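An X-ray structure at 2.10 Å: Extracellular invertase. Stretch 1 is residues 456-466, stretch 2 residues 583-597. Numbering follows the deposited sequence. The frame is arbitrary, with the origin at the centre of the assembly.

Stretch 1 (456-466) FVLSAQLSFPA
Stretch 2 (583-597) GGVAFSKVTVSEGLY

Between two antiparallel ladders the register slips by one residue, and the side chain of S588 fills the gap: its OG accepts a hydrogen bond from Q461 N (3.1 Å), where a regular ladder would offer a carbonyl. S588 (chi1 76°, p; phi/psi -66/174) points its CA-to-CB bond toward stretch 1, and its OG donates to K589 O (2.6 Å) in its own stretch. S588 N closes the opposite bond to Q461 O (2.9 Å). The CA-to-CB bond of K589 (-45/128) points away from stretch 1.

Strand 456-463, extended throughout, runs at 170° to strand 590-594 and at 158° to strand 585-587, with axes approaching to 4.6 and 4.8 Å. In the first ladder V457 pairs with S593 (V457 N to S593 O 2.8 Å, S593 N to V457 O 2.9 Å) and S459 with T591 (S459 N to T591 O 2.9 Å, T591 N to S459 O 3.0 Å). F456-E594 and L458-V592 are the non-hydrogen-bonded pairs, with CA-CA distances of 4.3 and 4.6 Å. Beyond the slip, L462 faces F587 (CA-CA 4.8 Å), and S463 pairs with A586 (S463 N to A586 O 2.9 Å, A586 N to S463 O 3.0 Å).

F456, L458, V592, L462 and F587 send their CB atoms to one face of the sheet; V457, S459, T591, S593, S463 and A586 send theirs to the other. L458 (t, t) packs CG against V590 CG1 (V590 t; 3.8 Å), while A460 CB meets V590 CG2 at 3.9 Å. L462 (m, p) brings CG to 3.6 Å from F587 CE2 (F587 m), an oblique approach to the ring. F464 (m) starts sideways, yet its ring reaches back, CE1 lying 3.4 Å from V585 CG1. Past E594, G595 (110/-33) and L596 (53/-134) turn the chain, and L596 CD2 lies 3.8 Å from V457 CG2.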

# COMPACT_ATOMS: atom_id res chain seq x y z
N PHE A 456 32.36 0.36 37.45
CA PHE A 456 32.20 -0.44 38.65
C PHE A 456 30.77 -0.82 38.92
O PHE A 456 29.85 -0.17 38.42
CB PHE A 456 32.74 0.31 39.91
CG PHE A 456 32.03 1.62 40.21
CD1 PHE A 456 30.93 1.66 41.05
CD2 PHE A 456 32.50 2.81 39.67
CE1 PHE A 456 30.29 2.86 41.31
CE2 PHE A 456 31.86 4.01 39.92
CZ PHE A 456 30.75 4.04 40.75
N VAL A 457 30.60 -1.85 39.75
CA VAL A 457 29.32 -2.19 40.36
C VAL A 457 29.43 -1.94 41.85
O VAL A 457 30.43 -2.34 42.45
CB VAL A 457 28.95 -3.69 40.19
CG1 VAL A 457 27.57 -3.97 40.81
CG2 VAL A 457 28.99 -4.10 38.72
N LEU A 458 28.42 -1.30 42.43
CA LEU A 458 28.32 -1.09 43.88
C LEU A 458 27.03 -1.74 44.35
O LEU A 458 25.97 -1.39 43.84
CB LEU A 458 28.26 0.41 44.21
CG LEU A 458 28.19 0.76 45.71
CD1 LEU A 458 28.71 2.17 45.96
CD2 LEU A 458 26.79 0.65 46.31
N SER A 459 27.13 -2.67 45.31
CA SER A 459 25.94 -3.30 45.93
C SER A 459 25.92 -3.00 47.42
O SER A 459 26.96 -3.04 48.08
CB SER A 459 25.95 -4.82 45.79
OG SER A 459 26.63 -5.21 44.63
N ALA A 460 24.73 -2.75 47.97
CA ALA A 460 24.61 -2.57 49.40
C ALA A 460 23.17 -2.70 49.80
O ALA A 460 22.27 -2.47 48.98
CB ALA A 460 25.12 -1.19 49.80
N GLN A 461 22.98 -3.02 51.08
CA GLN A 461 21.66 -3.05 51.72
C GLN A 461 21.53 -1.92 52.71
O GLN A 461 22.45 -1.65 53.48
CB GLN A 461 21.44 -4.38 52.43
CG GLN A 461 21.36 -5.58 51.49
CD GLN A 461 22.73 -6.05 51.05
OE1 GLN A 461 23.57 -6.37 51.88
NE2 GLN A 461 22.97 -6.06 49.73
N LEU A 462 20.40 -1.22 52.67
CA LEU A 462 20.09 -0.15 53.59
C LEU A 462 18.84 -0.57 54.38
O LEU A 462 17.80 -0.87 53.78
CB LEU A 462 19.85 1.17 52.86
CG LEU A 462 21.07 1.97 52.38
CD1 LEU A 462 21.87 1.21 51.33
CD2 LEU A 462 20.64 3.34 51.87
N SER A 463 18.97 -0.58 55.71
CA SER A 463 17.85 -0.87 56.61
C SER A 463 17.47 0.38 57.36
O SER A 463 18.34 1.15 57.78
CB SER A 463 18.24 -1.96 57.59
OG SER A 463 18.72 -3.08 56.88
N PHE A 464 16.17 0.59 57.50
CA PHE A 464 15.61 1.82 58.06
C PHE A 464 14.71 1.48 59.25
O PHE A 464 14.01 0.46 59.21
CB PHE A 464 14.78 2.56 57.00
CG PHE A 464 15.58 2.95 55.78
CD1 PHE A 464 16.39 4.08 55.80
CD2 PHE A 464 15.51 2.19 54.61
CE1 PHE A 464 17.11 4.45 54.67
CE2 PHE A 464 16.24 2.56 53.49
CZ PHE A 464 17.04 3.69 53.52
N PRO A 465 14.70 2.33 60.30
CA PRO A 465 13.86 2.07 61.46
C PRO A 465 12.42 2.45 61.16
O PRO A 465 12.18 3.22 60.23
CB PRO A 465 14.44 3.00 62.52
CG PRO A 465 14.90 4.19 61.73
CD PRO A 465 15.42 3.62 60.43
N ALA A 466 11.48 1.94 61.96
CA ALA A 466 10.04 2.24 61.79
C ALA A 466 9.74 3.73 61.60
O ALA A 466 8.86 4.08 60.82
CB ALA A 466 9.23 1.70 62.97
N GLY A 583 16.64 10.99 61.07
CA GLY A 583 16.56 9.62 61.54
C GLY A 583 17.88 8.93 61.34
O GLY A 583 18.92 9.58 61.23
N GLY A 584 17.82 7.60 61.28
CA GLY A 584 18.99 6.77 61.13
C GLY A 584 18.88 5.79 59.98
O GLY A 584 17.78 5.50 59.50
N VAL A 585 20.04 5.30 59.55
CA VAL A 585 20.17 4.30 58.48
C VAL A 585 21.27 3.35 58.83
O VAL A 585 22.32 3.80 59.26
CB VAL A 585 20.71 4.90 57.15
CG1 VAL A 585 20.23 4.08 55.96
CG2 VAL A 585 20.39 6.36 57.02
N ALA A 586 21.07 2.07 58.57
CA ALA A 586 22.15 1.11 58.70
C ALA A 586 22.51 0.58 57.32
O ALA A 586 21.66 -0.02 56.64
CB ALA A 586 21.76 -0.02 59.64
N PHE A 587 23.76 0.80 56.93
CA PHE A 587 24.33 0.28 55.70
C PHE A 587 24.99 -1.04 55.99
O PHE A 587 25.82 -1.11 56.88
CB PHE A 587 25.41 1.23 55.16
CG PHE A 587 24.88 2.55 54.68
CD1 PHE A 587 24.69 3.60 55.57
CD2 PHE A 587 24.57 2.73 53.33
CE1 PHE A 587 24.20 4.82 55.13
CE2 PHE A 587 24.08 3.95 52.89
CZ PHE A 587 23.90 5.00 53.78
N SER A 588 24.67 -2.07 55.23
CA SER A 588 25.46 -3.29 55.30
C SER A 588 26.86 -3.02 54.77
O SER A 588 27.16 -1.95 54.23
CB SER A 588 24.86 -4.36 54.40
OG SER A 588 25.17 -4.05 53.04
N LYS A 589 27.70 -4.04 54.90
CA LYS A 589 28.91 -4.20 54.12
C LYS A 589 28.55 -3.90 52.62
O LYS A 589 27.56 -4.40 52.07
CB LYS A 589 29.42 -5.63 54.35
CG LYS A 589 30.64 -6.12 53.60
CD LYS A 589 30.50 -7.63 53.32
CE LYS A 589 31.80 -8.32 52.94
NZ LYS A 589 32.16 -9.41 53.89
N VAL A 590 29.32 -3.01 52.02
CA VAL A 590 29.12 -2.54 50.67
C VAL A 590 30.16 -3.26 49.82
O VAL A 590 31.33 -3.26 50.20
CB VAL A 590 29.34 -1.01 50.61
CG1 VAL A 590 29.08 -0.47 49.22
CG2 VAL A 590 28.47 -0.32 51.64
N THR A 591 29.75 -3.87 48.71
CA THR A 591 30.70 -4.49 47.79
C THR A 591 30.91 -3.61 46.55
O THR A 591 29.95 -3.09 45.97
CB THR A 591 30.23 -5.90 47.37
OG1 THR A 591 30.03 -6.68 48.55
CG2 THR A 591 31.26 -6.59 46.49
N VAL A 592 32.17 -3.44 46.17
CA VAL A 592 32.53 -2.67 44.98
C VAL A 592 33.33 -3.61 44.11
O VAL A 592 34.32 -4.18 44.58
CB VAL A 592 33.37 -1.41 45.29
CG1 VAL A 592 33.81 -0.72 43.99
CG2 VAL A 592 32.61 -0.45 46.19
N SER A 593 32.89 -3.79 42.87
CA SER A 593 33.61 -4.58 41.89
C SER A 593 33.98 -3.63 40.76
O SER A 593 33.10 -2.94 40.21
CB SER A 593 32.75 -5.76 41.43
OG SER A 593 33.39 -6.42 40.35
N GLU A 594 35.26 -3.62 40.40
CA GLU A 594 35.83 -2.59 39.54
C GLU A 594 36.31 -3.16 38.22
O GLU A 594 36.89 -4.23 38.19
CB GLU A 594 37.00 -1.92 40.27
CG GLU A 594 37.44 -0.60 39.66
CD GLU A 594 38.61 0.03 40.40
OE1 GLU A 594 38.75 -0.18 41.63
OE2 GLU A 594 39.38 0.76 39.75
N GLY A 595 36.09 -2.43 37.13
CA GLY A 595 36.58 -2.85 35.82
C GLY A 595 35.51 -3.30 34.83
O GLY A 595 35.67 -3.09 33.63
N LEU A 596 34.45 -3.92 35.33
CA LEU A 596 33.40 -4.54 34.48
C LEU A 596 34.06 -5.48 33.48
O LEU A 596 34.93 -6.25 33.86
CB LEU A 596 32.53 -3.47 33.81
CG LEU A 596 31.96 -2.39 34.72
CD1 LEU A 596 31.08 -1.44 33.92
CD2 LEU A 596 31.20 -2.96 35.91
N TYR A 597 33.69 -5.42 32.20
CA TYR A 597 34.35 -6.25 31.19
C TYR A 597 34.10 -5.62 29.84
O TYR A 597 33.30 -4.69 29.73
CB TYR A 597 33.79 -7.69 31.22
CG TYR A 597 32.33 -7.78 30.72
CD1 TYR A 597 31.27 -7.37 31.52
CD2 TYR A 597 32.04 -8.27 29.45
CE1 TYR A 597 29.95 -7.43 31.07
CE2 TYR A 597 30.73 -8.33 28.98
CZ TYR A 597 29.68 -7.91 29.79
OH TYR A 597 28.37 -7.98 29.34